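Local coordinates for putative lipoprotein (Bacteroides fragilis, PDB 3QNK), which is of uncertain function but, as a SusD-like lipoprotein of the outer membrane, probably binds glycans at the cell surface for uptake, at residues 78-83 and 120-125; 89-94 and 109-114. All blocks are in the same frame, centred on the assembly; numbering follows the deposited sequence.

Interactions 1 and 2 both join helix 76-93 to helix 101-126, yet by different chemistry, so that one long antiparallel pair is held differently along its length. Their centres are 16 Å apart, with no touch between them. Both are partly buried and of nearly equal extent. Interaction 2, closer to the turn of the hairpin, lies 25 Å from the chain centre and is built from aromatic and aliphatic groups, with a histidine at one side. Interaction 1, 15 Å from that centre, combines an apolar Met-aromatic contact with a charged flank where phosphate and acetate are bound.

Interaction 1: 78-83 and 120-125. With PO4 (phosphate ion), chain F; ACT (acetate ion), chain I.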
ATOM      1  N   GLU B  78       6.345  -1.773  -5.595  1.00 54.90           N
ATOM      2  CA  GLU B  78       5.594  -0.588  -5.188  1.00 56.05           C
ATOM      3  C   GLU B  78       6.137   0.057  -3.891  1.00 61.92           C
ATOM      4  O   GLU B  78       6.456   1.261  -3.871  1.00 64.61           O
ATOM      5  CB  GLU B  78       4.128  -0.981  -4.969  1.00 57.91           C
ATOM      6  CG  GLU B  78       3.169   0.188  -4.796  1.00 77.27           C
ATOM      7  CD  GLU B  78       1.732  -0.171  -4.477  1.00117.08           C
ATOM      8  OE1 GLU B  78       1.306  -1.311  -4.781  1.00118.12           O
ATOM      9  OE2 GLU B  78       1.017   0.712  -3.950  1.00122.83           O
ATOM     10  N   ASP B  79       6.242  -0.756  -2.825  1.00 54.12           N
ATOM     11  CA  ASP B  79       6.633  -0.321  -1.503  1.00 52.56           C
ATOM     12  C   ASP B  79       8.098   0.074  -1.347  1.00 55.67           C
ATOM     13  O   ASP B  79       8.405   1.045  -0.644  1.00 59.07           O
ATOM     14  CB  ASP B  79       6.307  -1.435  -0.489  1.00 53.87           C
ATOM     15  CG  ASP B  79       4.829  -1.760  -0.279  1.00 65.67           C
ATOM     16  OD1 ASP B  79       3.969  -0.945  -0.694  1.00 69.38           O
ATOM     17  OD2 ASP B  79       4.532  -2.824   0.312  1.00 72.37           O
ATOM     18  N   TYR B  80       8.992  -0.692  -1.923  1.00 49.35           N
ATOM     19  CA  TYR B  80      10.410  -0.512  -1.716  1.00 49.52           C
ATOM     20  C   TYR B  80      10.988   0.688  -2.471  1.00 56.29           C
ATOM     21  O   TYR B  80      11.971   1.257  -2.005  1.00 56.48           O
ATOM     22  CB  TYR B  80      11.146  -1.824  -2.008  1.00 49.63           C
ATOM     23  CG  TYR B  80      11.102  -2.727  -0.797  1.00 50.77           C
ATOM     24  CD1 TYR B  80       9.907  -3.308  -0.378  1.00 52.06           C
ATOM     25  CD2 TYR B  80      12.208  -2.864   0.029  1.00 51.83           C
ATOM     26  CE1 TYR B  80       9.840  -4.073   0.785  1.00 51.22           C
ATOM     27  CE2 TYR B  80      12.144  -3.601   1.208  1.00 52.89           C
ATOM     28  CZ  TYR B  80      10.963  -4.220   1.574  1.00 57.66           C
ATOM     29  OH  TYR B  80      10.917  -4.963   2.731  1.00 59.56           O
ATOM     30  N   TYR B  81      10.328   1.156  -3.557  1.00 53.97           N
ATOM     31  CA  TYR B  81      10.801   2.369  -4.234  1.00 52.00           C
ATOM     32  C   TYR B  81      10.495   3.596  -3.395  1.00 54.74           C
ATOM     33  O   TYR B  81      11.274   4.550  -3.425  1.00 57.29           O
ATOM     34  CB  TYR B  81      10.253   2.489  -5.656  1.00 50.62           C
ATOM     35  CG  TYR B  81      11.100   1.725  -6.647  1.00 48.60           C
ATOM     36  CD1 TYR B  81      12.431   2.072  -6.869  1.00 49.41           C
ATOM     37  CD2 TYR B  81      10.585   0.631  -7.338  1.00 49.62           C
ATOM     38  CE1 TYR B  81      13.233   1.348  -7.751  1.00 50.27           C
ATOM     39  CE2 TYR B  81      11.374  -0.100  -8.235  1.00 50.10           C
ATOM     40  CZ  TYR B  81      12.700   0.262  -8.434  1.00 58.36           C
ATOM     41  OH  TYR B  81      13.478  -0.443  -9.317  1.00 58.58           O
ATOM     42  N   VAL B  82       9.436   3.532  -2.567  1.00 51.07           N
ATOM     43  CA  VAL B  82       9.056   4.610  -1.620  1.00 51.94           C
ATOM     44  C   VAL B  82      10.165   4.728  -0.573  1.00 59.29           C
ATOM     45  O   VAL B  82      10.630   5.832  -0.275  1.00 61.39           O
ATOM     46  CB  VAL B  82       7.670   4.343  -0.963  1.00 55.12           C
ATOM     47  CG1 VAL B  82       7.358   5.365   0.115  1.00 56.41           C
ATOM     48  CG2 VAL B  82       6.551   4.321  -1.992  1.00 54.37           C
ATOM     49  N   LYS B  83      10.619   3.558  -0.048  1.00 55.34           N
ATOM     50  CA  LYS B  83      11.681   3.416   0.956  1.00 53.31           C
ATOM     51  C   LYS B  83      12.974   3.974   0.410  1.00 58.92           C
ATOM     52  O   LYS B  83      13.658   4.745   1.088  1.00 60.33           O
ATOM     53  CB  LYS B  83      11.861   1.941   1.368  1.00 52.21           C
ATOM     54  CG  LYS B  83      10.621   1.304   1.947  1.00 49.47           C
ATOM     55  CD  LYS B  83      10.937  -0.119   2.391  1.00 51.17           C
ATOM     56  CE  LYS B  83       9.685  -0.934   2.566  1.00 56.88           C
ATOM     57  NZ  LYS B  83       8.888  -0.543   3.777  1.00 56.59           N
ATOM     58  N   PHE B 120      18.328  -4.703  -2.159  1.00 50.36           N
ATOM     59  CA  PHE B 120      18.563  -6.150  -2.135  1.00 50.09           C
ATOM     60  C   PHE B 120      17.250  -6.907  -2.048  1.00 52.11           C
ATOM     61  O   PHE B 120      17.135  -7.914  -2.716  1.00 51.37           O
ATOM     62  CB  PHE B 120      19.497  -6.563  -0.992  1.00 52.84           C
ATOM     63  CG  PHE B 120      19.903  -8.026  -0.970  1.00 53.13           C
ATOM     64  CD1 PHE B 120      20.328  -8.670  -2.132  1.00 54.62           C
ATOM     65  CD2 PHE B 120      19.936  -8.737   0.228  1.00 53.25           C
ATOM     66  CE1 PHE B 120      20.725 -10.018  -2.096  1.00 54.20           C
ATOM     67  CE2 PHE B 120      20.356 -10.076   0.258  1.00 53.74           C
ATOM     68  CZ  PHE B 120      20.741 -10.703  -0.898  1.00 50.64           C
ATOM     69  N   GLU B 121      16.246  -6.409  -1.292  1.00 49.05           N
ATOM     70  CA  GLU B 121      14.921  -7.049  -1.222  1.00 48.51           C
ATOM     71  C   GLU B 121      14.242  -7.105  -2.584  1.00 54.18           C
ATOM     72  O   GLU B 121      13.539  -8.077  -2.886  1.00 56.41           O
ATOM     73  CB  GLU B 121      13.981  -6.353  -0.243  1.00 50.21           C
ATOM     74  CG  GLU B 121      13.911  -7.048   1.103  1.00 65.57           C
ATOM     75  CD  GLU B 121      13.637  -8.542   1.117  1.00 90.92           C
ATOM     76  OE1 GLU B 121      12.631  -8.959   0.503  1.00 62.32           O
ATOM     77  OE2 GLU B 121      14.407  -9.292   1.764  1.00 96.14           O
HETATM   78  N   MSE B 122      14.468  -6.082  -3.411  1.00 48.52           N
HETATM   79  CA  MSE B 122      13.910  -6.021  -4.752  1.00 46.46           C
HETATM   80  C   MSE B 122      14.696  -6.911  -5.699  1.00 50.95           C
HETATM   81  O   MSE B 122      14.098  -7.725  -6.404  1.00 51.85           O
HETATM   82  CB  MSE B 122      13.898  -4.574  -5.259  1.00 48.46           C
HETATM   83  CG  MSE B 122      12.901  -3.697  -4.510  1.00 54.27           C
HETATM   84 SE   MSE B 122      12.645  -2.021  -5.401  0.75 60.13          SE
HETATM   85  CE  MSE B 122      14.029  -1.097  -4.651  1.00 57.16           C
ATOM     86  N   VAL B 123      16.029  -6.767  -5.716  1.00 47.00           N
ATOM     87  CA  VAL B 123      16.918  -7.511  -6.614  1.00 45.85           C
ATOM     88  C   VAL B 123      16.801  -9.014  -6.397  1.00 48.58           C
ATOM     89  O   VAL B 123      16.696  -9.737  -7.394  1.00 49.59           O
ATOM     90  CB  VAL B 123      18.386  -7.012  -6.533  1.00 49.08           C
ATOM     91  CG1 VAL B 123      19.324  -7.868  -7.377  1.00 47.36           C
ATOM     92  CG2 VAL B 123      18.463  -5.565  -6.986  1.00 49.76           C
ATOM     93  N   LYS B 124      16.753  -9.494  -5.129  1.00 44.23           N
ATOM     94  CA  LYS B 124      16.637 -10.939  -4.850  1.00 42.17           C
ATOM     95  C   LYS B 124      15.309 -11.533  -5.431  1.00 47.37           C
ATOM     96  O   LYS B 124      15.234 -12.734  -5.651  1.00 48.96           O
ATOM     97  CB  LYS B 124      16.822 -11.278  -3.349  1.00 41.36           C
ATOM     98  CG  LYS B 124      15.762 -10.716  -2.407  1.00 50.34           C
ATOM     99  CD  LYS B 124      15.858 -11.336  -0.999  1.00 46.88           C
ATOM    100  CE  LYS B 124      16.824 -10.667  -0.049  1.00 50.11           C
ATOM    101  NZ  LYS B 124      17.322 -11.630   0.993  1.00 70.60           N
ATOM    102  N   ARG B 125      14.328 -10.693  -5.760  1.00 42.82           N
ATOM    103  CA  ARG B 125      13.023 -11.084  -6.268  1.00 41.69           C
ATOM    104  C   ARG B 125      12.911 -10.929  -7.771  1.00 48.27           C
ATOM    105  O   ARG B 125      12.726 -11.923  -8.472  1.00 48.34           O
ATOM    106  CB  ARG B 125      11.909 -10.256  -5.587  1.00 39.91           C
ATOM    107  CG  ARG B 125      11.652 -10.610  -4.135  1.00 51.13           C
ATOM    108  CD  ARG B 125      10.642  -9.658  -3.553  1.00 62.41           C
ATOM    109  NE  ARG B 125       9.624 -10.311  -2.721  1.00 69.35           N
ATOM    110  CZ  ARG B 125       9.749 -10.496  -1.411  1.00 74.44           C
ATOM    111  NH1 ARG B 125      10.854 -10.129  -0.788  1.00 63.77           N
ATOM    112  NH2 ARG B 125       8.776 -11.069  -0.719  1.00 60.69           N
TER
HETATM  113  P   PO4 F 601       9.697  -8.845   3.301  1.00107.86           P
HETATM  114  O1  PO4 F 601       9.639  -9.944   2.120  1.00113.93           O
HETATM  115  O2  PO4 F 601       8.704  -7.582   3.002  1.00111.07           O
HETATM  116  O3  PO4 F 601       9.600  -9.578   4.753  1.00112.31           O
HETATM  117  O4  PO4 F 601      11.150  -8.229   3.346  1.00115.80           O
HETATM  118  C   ACT I 607      13.979  -6.472   4.853  1.00 66.09           C
HETATM  119  O   ACT I 607      13.617  -7.227   5.803  1.00 66.66           O
HETATM  120  OXT ACT I 607      13.327  -5.337   4.532  1.00 65.49           O
HETATM  121  CH3 ACT I 607      15.258  -7.031   4.215  1.00 62.54           C
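Beside Tyr80 and Glu121, which touch across the helix pair, a phosphate ion presents its oxygen O1 to both NH1 and NH2 of Arg125, each nitrogen donating a hydrogen bond 3.2 Å long. O1 sits at the edge of the guanidinium, near its plane, and both bonds are bent, close to 138°, as expected for one acceptor shared by two donors. NH1 also forms a salt bridge with OE1 of Glu121, one helical turn back, and NH2 another with Asp74. Lys124 adds a longer ion pair, its NZ 3.8 Å from OE2 of Glu121.

Across the contact, Tyr80 lays its ring obliquely against the aliphatic part of Glu121, with CE2 3.6 Å from CB. The ring's hydroxyl gives a 3.0 Å hydrogen bond from OH to OXT of an acetate lying at the ring edge, while CE of Lys83 folds over the centre of one ring face. NZ of Lys83 continues to Glu30.

On the apolar side of the contact, the buried Met122, present as selenomethionine, meets CB of Tyr80 with its CG. A first torsion of -69°, with CG beside the backbone N, and an extended second torsion carry SE over one face of Tyr81, 3.8 Å from the ring centroid; the bend at chi3 (-86°) then sets CE over the same ring. In this Met-aromatic contact the ring is also tethered by a hydrogen bond between OH of Tyr81 and the backbone N of Ile130.

Both ions probably come from the crystallisation liquor, so they do not establish a natural ligand site. Their positions suggest that this flank can accommodate small anions in the crystal: Arg125 would offset the phosphate's proximity to the Glu121 carboxylate, which the anion might otherwise encourage to take up a proton.

Interaction 2: 89-94 and 109-114; sequences RFFERI and GEVHFL
Val111 faces Phe90 and Phe91 at once, and its two methyls divide the CH-pi work between them. CG2 lies almost straight above the middle of the Phe90 ring, 3.5 Å from its centroid and 12° off the normal. CG1 meets one face of Phe91 less centrally, at 4.0 Å from that centroid. With different first torsions, the two rings take up separate methyls: Phe90 carries CG opposite the backbone N, whereas Phe91 swings CG back beside it (chi1 -68°). The far face of the Phe90 ring is taken by CB of Ile94, so the ring is sandwiched between aliphatic groups.

The aromatic contact is of another kind. Phe91 reaches the imidazole of His112 with planes inclined at 41° and centroids 4.5 Å apart, an oblique meeting in which CE1 of Phe91 hangs over one histidine face, 3.4 Å from NE2. The imidazole's other nitrogen, ND1, is hydrogen-bonded to Asp159, which ties the ring to helix 149-166, the next helix in the chain.

No hydrogen bond links the two segments. Helix 17-29 packs against Phe90 through Tyr23 and Val24. Two consecutive antiparallel helices joined by a short connection form a helical hairpin, here packed by valine against aromatic rings; it is consistent with the TPR-like alpha-alpha superhelix of SusD-family proteins.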
ATOM      1  N   ARG B  89      16.515  11.070  -0.637  1.00 58.97           N
ATOM      2  CA  ARG B  89      16.268  12.412  -0.134  1.00 60.42           C
ATOM      3  C   ARG B  89      17.282  12.759   0.920  1.00 66.76           C
ATOM      4  O   ARG B  89      17.826  13.856   0.898  1.00 68.78           O
ATOM      5  CB  ARG B  89      14.860  12.535   0.436  1.00 60.43           C
ATOM      6  CG  ARG B  89      14.626  13.859   1.158  1.00 66.63           C
ATOM      7  CD  ARG B  89      14.269  14.992   0.226  1.00 65.14           C
ATOM      8  NE  ARG B  89      12.910  15.438   0.498  1.00 82.73           N
ATOM      9  CZ  ARG B  89      11.933  15.478  -0.400  1.00101.58           C
ATOM     10  NH1 ARG B  89      12.155  15.090  -1.655  1.00 80.87           N
ATOM     11  NH2 ARG B  89      10.723  15.890  -0.052  1.00 95.25           N
ATOM     12  N   PHE B  90      17.541  11.823   1.854  1.00 63.72           N
ATOM     13  CA  PHE B  90      18.537  12.019   2.900  1.00 63.44           C
ATOM     14  C   PHE B  90      19.852  12.429   2.243  1.00 69.36           C
ATOM     15  O   PHE B  90      20.385  13.513   2.543  1.00 70.27           O
ATOM     16  CB  PHE B  90      18.712  10.740   3.745  1.00 62.95           C
ATOM     17  CG  PHE B  90      19.756  10.872   4.842  1.00 63.99           C
ATOM     18  CD1 PHE B  90      21.101  10.617   4.583  1.00 65.35           C
ATOM     19  CD2 PHE B  90      19.394  11.260   6.128  1.00 64.54           C
ATOM     20  CE1 PHE B  90      22.058  10.775   5.584  1.00 66.12           C
ATOM     21  CE2 PHE B  90      20.353  11.393   7.128  1.00 67.23           C
ATOM     22  CZ  PHE B  90      21.670  11.124   6.855  1.00 65.14           C
ATOM     23  N   PHE B  91      20.317  11.590   1.274  1.00 63.67           N
ATOM     24  CA  PHE B  91      21.565  11.805   0.546  1.00 63.30           C
ATOM     25  C   PHE B  91      21.610  13.179  -0.167  1.00 70.59           C
ATOM     26  O   PHE B  91      22.666  13.812  -0.179  1.00 72.68           O
ATOM     27  CB  PHE B  91      21.812  10.670  -0.445  1.00 62.09           C
ATOM     28  CG  PHE B  91      22.110   9.340   0.201  1.00 60.56           C
ATOM     29  CD1 PHE B  91      23.132   9.216   1.137  1.00 62.53           C
ATOM     30  CD2 PHE B  91      21.406   8.196  -0.170  1.00 58.67           C
ATOM     31  CE1 PHE B  91      23.409   7.978   1.726  1.00 62.40           C
ATOM     32  CE2 PHE B  91      21.693   6.962   0.406  1.00 59.07           C
ATOM     33  CZ  PHE B  91      22.691   6.857   1.346  1.00 58.57           C
ATOM     34  N   GLU B  92      20.471  13.656  -0.680  1.00 67.05           N
ATOM     35  CA  GLU B  92      20.364  14.963  -1.327  1.00 69.09           C
ATOM     36  C   GLU B  92      20.493  16.122  -0.345  1.00 75.72           C
ATOM     37  O   GLU B  92      21.122  17.129  -0.673  1.00 78.13           O
ATOM     38  CB  GLU B  92      19.013  15.115  -2.063  1.00 70.34           C
ATOM     39  CG  GLU B  92      18.895  14.348  -3.372  1.00 85.60           C
ATOM     40  CD  GLU B  92      17.576  14.452  -4.121  1.00109.19           C
ATOM     41  OE1 GLU B  92      16.579  14.947  -3.543  1.00106.50           O
ATOM     42  OE2 GLU B  92      17.545  14.024  -5.299  1.00 94.82           O
ATOM     43  N   ARG B  93      19.873  16.008   0.837  1.00 71.95           N
ATOM     44  CA  ARG B  93      19.787  17.123   1.780  1.00 73.30           C
ATOM     45  C   ARG B  93      20.815  17.102   2.926  1.00 78.44           C
ATOM     46  O   ARG B  93      20.965  18.135   3.589  1.00 79.47           O
ATOM     47  CB  ARG B  93      18.364  17.191   2.371  1.00 72.37           C
ATOM     48  CG  ARG B  93      17.226  17.269   1.332  1.00 81.75           C
ATOM     49  CD  ARG B  93      16.440  18.556   1.428  1.00 91.72           C
ATOM     50  NE  ARG B  93      17.309  19.712   1.218  1.00104.16           N
ATOM     51  CZ  ARG B  93      17.112  20.921   1.731  1.00127.45           C
ATOM     52  NH1 ARG B  93      16.057  21.161   2.502  1.00117.76           N
ATOM     53  NH2 ARG B  93      17.973  21.901   1.483  1.00117.78           N
ATOM     54  N   ILE B  94      21.533  15.970   3.149  1.00 74.81           N
ATOM     55  CA  ILE B  94      22.494  15.848   4.253  1.00 76.03           C
ATOM     56  C   ILE B  94      23.742  16.750   4.054  1.00 86.98           C
ATOM     57  O   ILE B  94      24.296  17.213   5.050  1.00 88.07           O
ATOM     58  CB  ILE B  94      22.878  14.370   4.584  1.00 76.65           C
ATOM     59  CG1 ILE B  94      23.462  14.204   5.996  1.00 77.27           C
ATOM     60  CG2 ILE B  94      23.767  13.717   3.526  1.00 76.31           C
ATOM     61  CD1 ILE B  94      22.551  14.597   7.198  1.00 83.38           C
ATOM     62  N   GLY B 109      26.305   6.582   6.737  1.00 65.83           N
ATOM     63  CA  GLY B 109      26.647   5.168   6.672  1.00 63.37           C
ATOM     64  C   GLY B 109      25.445   4.286   6.920  1.00 63.79           C
ATOM     65  O   GLY B 109      25.244   3.312   6.202  1.00 62.92           O
ATOM     66  N   GLU B 110      24.593   4.668   7.886  1.00 59.44           N
ATOM     67  CA  GLU B 110      23.373   3.948   8.247  1.00 57.79           C
ATOM     68  C   GLU B 110      22.383   3.973   7.093  1.00 63.55           C
ATOM     69  O   GLU B 110      21.776   2.946   6.800  1.00 64.22           O
ATOM     70  CB  GLU B 110      22.729   4.527   9.519  1.00 60.04           C
ATOM     71  CG  GLU B 110      23.665   4.675  10.714  1.00 65.80           C
ATOM     72  CD  GLU B 110      22.993   4.929  12.047  1.00 78.87           C
ATOM     73  OE1 GLU B 110      22.129   4.112  12.430  1.00 57.88           O
ATOM     74  OE2 GLU B 110      23.376   5.892  12.749  1.00 84.07           O
ATOM     75  N   VAL B 111      22.271   5.108   6.391  1.00 60.63           N
ATOM     76  CA  VAL B 111      21.379   5.260   5.236  1.00 59.83           C
ATOM     77  C   VAL B 111      21.927   4.451   4.048  1.00 65.28           C
ATOM     78  O   VAL B 111      21.118   3.859   3.316  1.00 66.41           O
ATOM     79  CB  VAL B 111      21.130   6.745   4.889  1.00 64.88           C
ATOM     80  CG1 VAL B 111      20.073   6.881   3.806  1.00 63.61           C
ATOM     81  CG2 VAL B 111      20.687   7.516   6.135  1.00 66.07           C
ATOM     82  N   HIS B 112      23.279   4.348   3.901  1.00 61.47           N
ATOM     83  CA  HIS B 112      23.890   3.518   2.849  1.00 61.43           C
ATOM     84  C   HIS B 112      23.515   2.060   3.060  1.00 65.06           C
ATOM     85  O   HIS B 112      23.152   1.373   2.097  1.00 65.19           O
ATOM     86  CB  HIS B 112      25.418   3.654   2.804  1.00 63.82           C
ATOM     87  CG  HIS B 112      25.880   4.853   2.042  1.00 69.28           C
ATOM     88  ND1 HIS B 112      25.740   4.931   0.660  1.00 70.82           N
ATOM     89  CD2 HIS B 112      26.421   6.011   2.498  1.00 72.78           C
ATOM     90  CE1 HIS B 112      26.200   6.129   0.325  1.00 71.53           C
ATOM     91  NE2 HIS B 112      26.623   6.813   1.398  1.00 73.15           N
ATOM     92  N   PHE B 113      23.584   1.598   4.336  1.00 58.89           N
ATOM     93  CA  PHE B 113      23.248   0.235   4.738  1.00 56.02           C
ATOM     94  C   PHE B 113      21.787  -0.042   4.452  1.00 57.11           C
ATOM     95  O   PHE B 113      21.472  -1.102   3.918  1.00 54.38           O
ATOM     96  CB  PHE B 113      23.565   0.004   6.239  1.00 57.99           C
ATOM     97  CG  PHE B 113      23.103  -1.334   6.767  1.00 58.36           C
ATOM     98  CD1 PHE B 113      23.834  -2.491   6.512  1.00 60.49           C
ATOM     99  CD2 PHE B 113      21.903  -1.448   7.461  1.00 60.89           C
ATOM    100  CE1 PHE B 113      23.392  -3.728   6.968  1.00 60.67           C
ATOM    101  CE2 PHE B 113      21.466  -2.686   7.937  1.00 63.25           C
ATOM    102  CZ  PHE B 113      22.209  -3.821   7.675  1.00 60.86           C
ATOM    103  N   LEU B 114      20.896   0.914   4.819  1.00 53.48           N
ATOM    104  CA  LEU B 114      19.453   0.774   4.628  1.00 51.20           C
ATOM    105  C   LEU B 114      19.081   0.784   3.152  1.00 53.33           C
ATOM    106  O   LEU B 114      18.319  -0.083   2.738  1.00 51.44           O
ATOM    107  CB  LEU B 114      18.665   1.834   5.411  1.00 51.24           C
ATOM    108  CG  LEU B 114      18.637   1.613   6.939  1.00 55.09           C
ATOM    109  CD1 LEU B 114      18.087   2.822   7.648  1.00 57.74           C
ATOM    110  CD2 LEU B 114      17.819   0.396   7.333  1.00 51.21           C
TER